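Glycosyl hydrolase (Aspergillus fumigatus, PDB 2X8R) probably hydrolyses the beta-1,4 linkages between N-acetylmuramic acid and N-acetylglucosamine in peptidoglycan, as a lysozyme of glycosyl hydrolase family 25. Local coordinates at residues 20-30 / 188-197. Residues are numbered along the deposited sequence; the frame is centred on the assembly and turned at random. Where two conformers were deposited one is given.
Sequences AAKKDGAQFVM and YKHGGDSDKF
The beta turn at Tyr188-Gly191, which leads into strand 193-197 of the GH25 barrel, sets His190 against the C-terminal turn of the helix that ends at Lys23. Ala21 CA lies over one face of the imidazole, 3.8 Å from the ring centroid and 13° off the normal, a CH-pi contact. Ala21 CB also meets His190 CB at 3.8 Å, and Ala20 CB lies beside the ring. Lys189 CG lies over the opposite face, so the ring is sandwiched between the helix and its own neighbour. His190 CG stands anti to its carbonyl carbon (chi1 -62°), which turns the ring up to the helix. The turn is type I and is closed by Gly191 N to Tyr188 O. The helix ends in a Schellman motif, with Gly25 at positive phi and Ala26 N bonded to Ala21 O at 2.9 Å. Tyr188 OH points at the same corner and touches Ala26 CB at 3.6 Å. A water donates to Asp24 O at 3.2 Å and is also bonded to Tyr188 OH. The Tyr188 ring meets Phe7 of strand 3-9. That strand pairs parallel with 26-30 and antiparallel with 193-197, so these two flank it, their axes 8.7 Å apart at closest, and their side chains meet past it. Phe28 spans this distance. Phe28 CE2 packs on Phe197 CB at 3.7 Å, while Phe28 CZ meets Asp195 CB at 3.9 Å. Leu204 of helix 201-209 touches both phenylalanines. In one conformer of Met30 the methyl approaches the Asp195 carboxylate. This carboxylate also lies close to that of Asp8 on strand 3-9.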
loop_
_atom_site.group_PDB
_atom_site.type_symbol
_atom_site.label_atom_id
_atom_site.label_comp_id
_atom_site.label_asym_id
_atom_site.label_seq_id
_atom_site.Cartn_x
_atom_site.Cartn_y
_atom_site.Cartn_z
ATOM N N ALA A 20 5.648 -14.098 16.000
ATOM C CA ALA A 20 5.622 -13.140 17.119
ATOM C C ALA A 20 4.667 -11.976 16.875
ATOM O O ALA A 20 3.922 -11.560 17.777
ATOM C CB ALA A 20 7.003 -12.617 17.428
ATOM N N ALA A 21 4.693 -11.429 15.655
ATOM C CA ALA A 21 3.741 -10.357 15.306
ATOM C C ALA A 21 2.308 -10.844 15.427
ATOM O O ALA A 21 1.460 -10.151 16.002
ATOM C CB ALA A 21 4.010 -9.864 13.898
ATOM N N LYS A 22 2.040 -12.049 14.927
ATOM C CA LYS A 22 0.675 -12.597 14.987
ATOM C C LYS A 22 0.243 -12.807 16.467
ATOM O O LYS A 22 -0.872 -12.466 16.853
ATOM C CB LYS A 22 0.572 -13.903 14.156
ATOM C CG LYS A 22 -0.871 -14.539 14.104
ATOM C CD LYS A 22 -1.546 -14.306 12.774
ATOM C CE LYS A 22 -2.847 -15.066 12.566
ATOM N NZ LYS A 22 -3.748 -14.907 13.699
ATOM N N LYS A 23 1.157 -13.299 17.285
ATOM C CA LYS A 23 0.843 -13.551 18.704
ATOM C C LYS A 23 0.496 -12.221 19.366
ATOM O O LYS A 23 -0.325 -12.160 20.280
ATOM C CB LYS A 23 2.028 -14.235 19.388
ATOM C CG LYS A 23 1.827 -14.660 20.860
ATOM C CD LYS A 23 0.461 -15.357 21.128
ATOM C CE LYS A 23 0.534 -16.892 21.114
ATOM N NZ LYS A 23 1.073 -17.389 22.428
ATOM N N ASP A 24 1.160 -11.161 18.910
ATOM C CA ASP A 24 0.995 -9.828 19.465
ATOM C C ASP A 24 -0.167 -9.037 18.843
ATOM O O ASP A 24 -0.369 -7.877 19.184
ATOM C CB ASP A 24 2.322 -9.080 19.335
ATOM C CG ASP A 24 2.513 -7.988 20.410
ATOM O OD1 ASP A 24 1.815 -7.971 21.475
ATOM O OD2 ASP A 24 3.393 -7.142 20.164
ATOM N N GLY A 25 -0.969 -9.689 17.992
ATOM C CA GLY A 25 -2.227 -9.108 17.512
ATOM C C GLY A 25 -2.210 -8.672 16.049
ATOM O O GLY A 25 -3.233 -8.235 15.534
ATOM N N ALA A 26 -1.059 -8.789 15.393
ATOM C CA ALA A 26 -0.966 -8.382 13.968
ATOM C C ALA A 26 -1.731 -9.421 13.144
ATOM O O ALA A 26 -1.541 -10.652 13.332
ATOM C CB ALA A 26 0.508 -8.289 13.512
ATOM N N GLN A 27 -2.560 -8.952 12.223
ATOM C CA GLN A 27 -3.365 -9.885 11.430
ATOM C C GLN A 27 -3.084 -9.770 9.963
ATOM O O GLN A 27 -3.521 -10.621 9.179
ATOM C CB GLN A 27 -4.849 -9.655 11.699
ATOM C CG GLN A 27 -5.234 -9.771 13.176
ATOM C CD GLN A 27 -5.100 -11.177 13.704
ATOM O OE1 GLN A 27 -4.901 -11.377 14.914
ATOM N NE2 GLN A 27 -5.192 -12.152 12.829
ATOM N N PHE A 28 -2.395 -8.700 9.584
ATOM C CA PHE A 28 -2.088 -8.510 8.170
ATOM C C PHE A 28 -0.793 -7.778 7.997
ATOM O O PHE A 28 -0.332 -7.036 8.882
ATOM C CB PHE A 28 -3.202 -7.706 7.446
ATOM C CG PHE A 28 -3.326 -6.246 7.900
ATOM C CD1 PHE A 28 -2.687 -5.228 7.179
ATOM C CD2 PHE A 28 -4.112 -5.902 9.001
ATOM C CE1 PHE A 28 -2.818 -3.885 7.587
ATOM C CE2 PHE A 28 -4.244 -4.567 9.431
ATOM C CZ PHE A 28 -3.589 -3.552 8.705
ATOM N N VAL A 29 -0.228 -7.950 6.823
ATOM C CA VAL A 29 1.026 -7.243 6.504
ATOM C C VAL A 29 1.113 -6.942 5.003
ATOM O O VAL A 29 0.769 -7.789 4.174
ATOM C CB VAL A 29 2.249 -8.107 6.942
ATOM C CG1 VAL A 29 2.280 -9.459 6.218
ATOM C CG2 VAL A 29 3.576 -7.362 6.780
ATOM N N MET A 30 1.583 -5.733 4.687
ATOM C CA MET A 30 1.885 -5.331 3.310
ATOM C C MET A 30 3.385 -5.365 3.136
ATOM O O MET A 30 4.133 -4.960 4.031
ATOM C CB MET A 30 1.346 -3.932 3.001
ATOM C CG MET A 30 -0.167 -3.865 2.978
ATOM S SD MET A 30 -0.912 -3.418 4.531
ATOM C CE MET A 30 -0.398 -1.701 4.639
ATOM N N TYR A 188 7.372 0.060 14.312
ATOM C CA TYR A 188 6.624 -1.070 14.853
ATOM C C TYR A 188 7.570 -2.096 15.462
ATOM O O TYR A 188 8.594 -2.431 14.876
ATOM C CB TYR A 188 5.780 -1.693 13.754
ATOM C CG TYR A 188 4.854 -2.788 14.232
ATOM C CD1 TYR A 188 3.971 -2.572 15.290
ATOM C CD2 TYR A 188 4.845 -4.019 13.600
ATOM C CE1 TYR A 188 3.104 -3.588 15.705
ATOM C CE2 TYR A 188 3.987 -5.042 14.004
ATOM C CZ TYR A 188 3.111 -4.803 15.056
ATOM O OH TYR A 188 2.257 -5.801 15.490
ATOM N N LYS A 189 7.228 -2.575 16.662
ATOM C CA LYS A 189 8.043 -3.536 17.382
ATOM C C LYS A 189 8.508 -4.713 16.523
ATOM O O LYS A 189 9.666 -5.138 16.614
ATOM C CB LYS A 189 7.326 -4.037 18.666
ATOM C CG LYS A 189 8.080 -5.148 19.366
ATOM C CD LYS A 189 7.491 -5.539 20.712
ATOM C CE LYS A 189 8.467 -6.339 21.578
ATOM N NZ LYS A 189 9.062 -7.583 20.990
ATOM N N HIS A 190 7.617 -5.253 15.693
ATOM C CA HIS A 190 7.950 -6.471 14.956
ATOM C C HIS A 190 8.574 -6.206 13.601
ATOM O O HIS A 190 8.860 -7.131 12.856
ATOM C CB HIS A 190 6.745 -7.378 14.888
ATOM C CG HIS A 190 6.308 -7.808 16.242
ATOM N ND1 HIS A 190 5.201 -7.285 16.874
ATOM C CD2 HIS A 190 6.900 -8.630 17.138
ATOM C CE1 HIS A 190 5.089 -7.824 18.076
ATOM N NE2 HIS A 190 6.113 -8.637 18.260
ATOM N N GLY A 191 8.849 -4.942 13.345
ATOM C CA GLY A 191 9.554 -4.544 12.123
ATOM C C GLY A 191 8.725 -3.582 11.281
ATOM O O GLY A 191 7.497 -3.652 11.256
ATOM N N GLY A 192 9.409 -2.687 10.580
ATOM C CA GLY A 192 8.743 -1.785 9.639
ATOM C C GLY A 192 7.801 -0.754 10.282
ATOM O O GLY A 192 8.081 -0.201 11.365
ATOM N N ASP A 193 6.674 -0.507 9.620
ATOM C CA ASP A 193 5.721 0.520 10.028
ATOM C C ASP A 193 4.485 -0.131 10.655
ATOM O O ASP A 193 4.100 -1.233 10.261
ATOM C CB ASP A 193 5.278 1.330 8.809
ATOM C CG ASP A 193 6.447 1.910 8.023
ATOM O OD1 ASP A 193 7.208 2.753 8.562
ATOM O OD2 ASP A 193 6.546 1.589 6.831
ATOM N N SER A 194 3.861 0.549 11.612
ATOM C CA SER A 194 2.598 0.085 12.210
ATOM C C SER A 194 1.409 0.530 11.362
ATOM O O SER A 194 1.360 1.672 10.929
ATOM C CB SER A 194 2.453 0.691 13.625
ATOM O OG SER A 194 1.227 0.349 14.215
ATOM N N ASP A 195 0.418 -0.356 11.200
ATOM C CA ASP A 195 -0.801 -0.039 10.450
ATOM C C ASP A 195 -2.039 -0.472 11.198
ATOM O O ASP A 195 -1.994 -1.432 11.937
ATOM C CB ASP A 195 -0.827 -0.767 9.110
ATOM C CG ASP A 195 0.241 -0.298 8.207
ATOM O OD1 ASP A 195 0.178 0.860 7.792
ATOM O OD2 ASP A 195 1.187 -1.075 7.935
ATOM N N LYS A 196 -3.128 0.264 11.011
ATOM C CA LYS A 196 -4.413 -0.064 11.655
ATOM C C LYS A 196 -5.516 -0.118 10.629
ATOM O O LYS A 196 -5.782 0.868 9.959
ATOM C CB LYS A 196 -4.762 1.030 12.691
ATOM C CG LYS A 196 -3.694 1.222 13.728
ATOM C CD LYS A 196 -3.423 -0.044 14.486
ATOM C CE LYS A 196 -3.917 0.030 15.936
ATOM N NZ LYS A 196 -2.969 0.828 16.750
ATOM N N PHE A 197 -6.198 -1.250 10.517
ATOM C CA PHE A 197 -7.308 -1.347 9.593
ATOM C C PHE A 197 -8.550 -0.773 10.269
ATOM O O PHE A 197 -8.761 -1.045 11.441
ATOM C CB PHE A 197 -7.515 -2.816 9.179
ATOM C CG PHE A 197 -8.837 -3.050 8.499
ATOM C CD1 PHE A 197 -8.997 -2.797 7.125
ATOM C CD2 PHE A 197 -9.944 -3.474 9.230
ATOM C CE1 PHE A 197 -10.246 -2.966 6.493
ATOM C CE2 PHE A 197 -11.213 -3.626 8.601
ATOM C CZ PHE A 197 -11.349 -3.359 7.229
HETATM O O HOH W 1 1.104 -5.417 17.729
#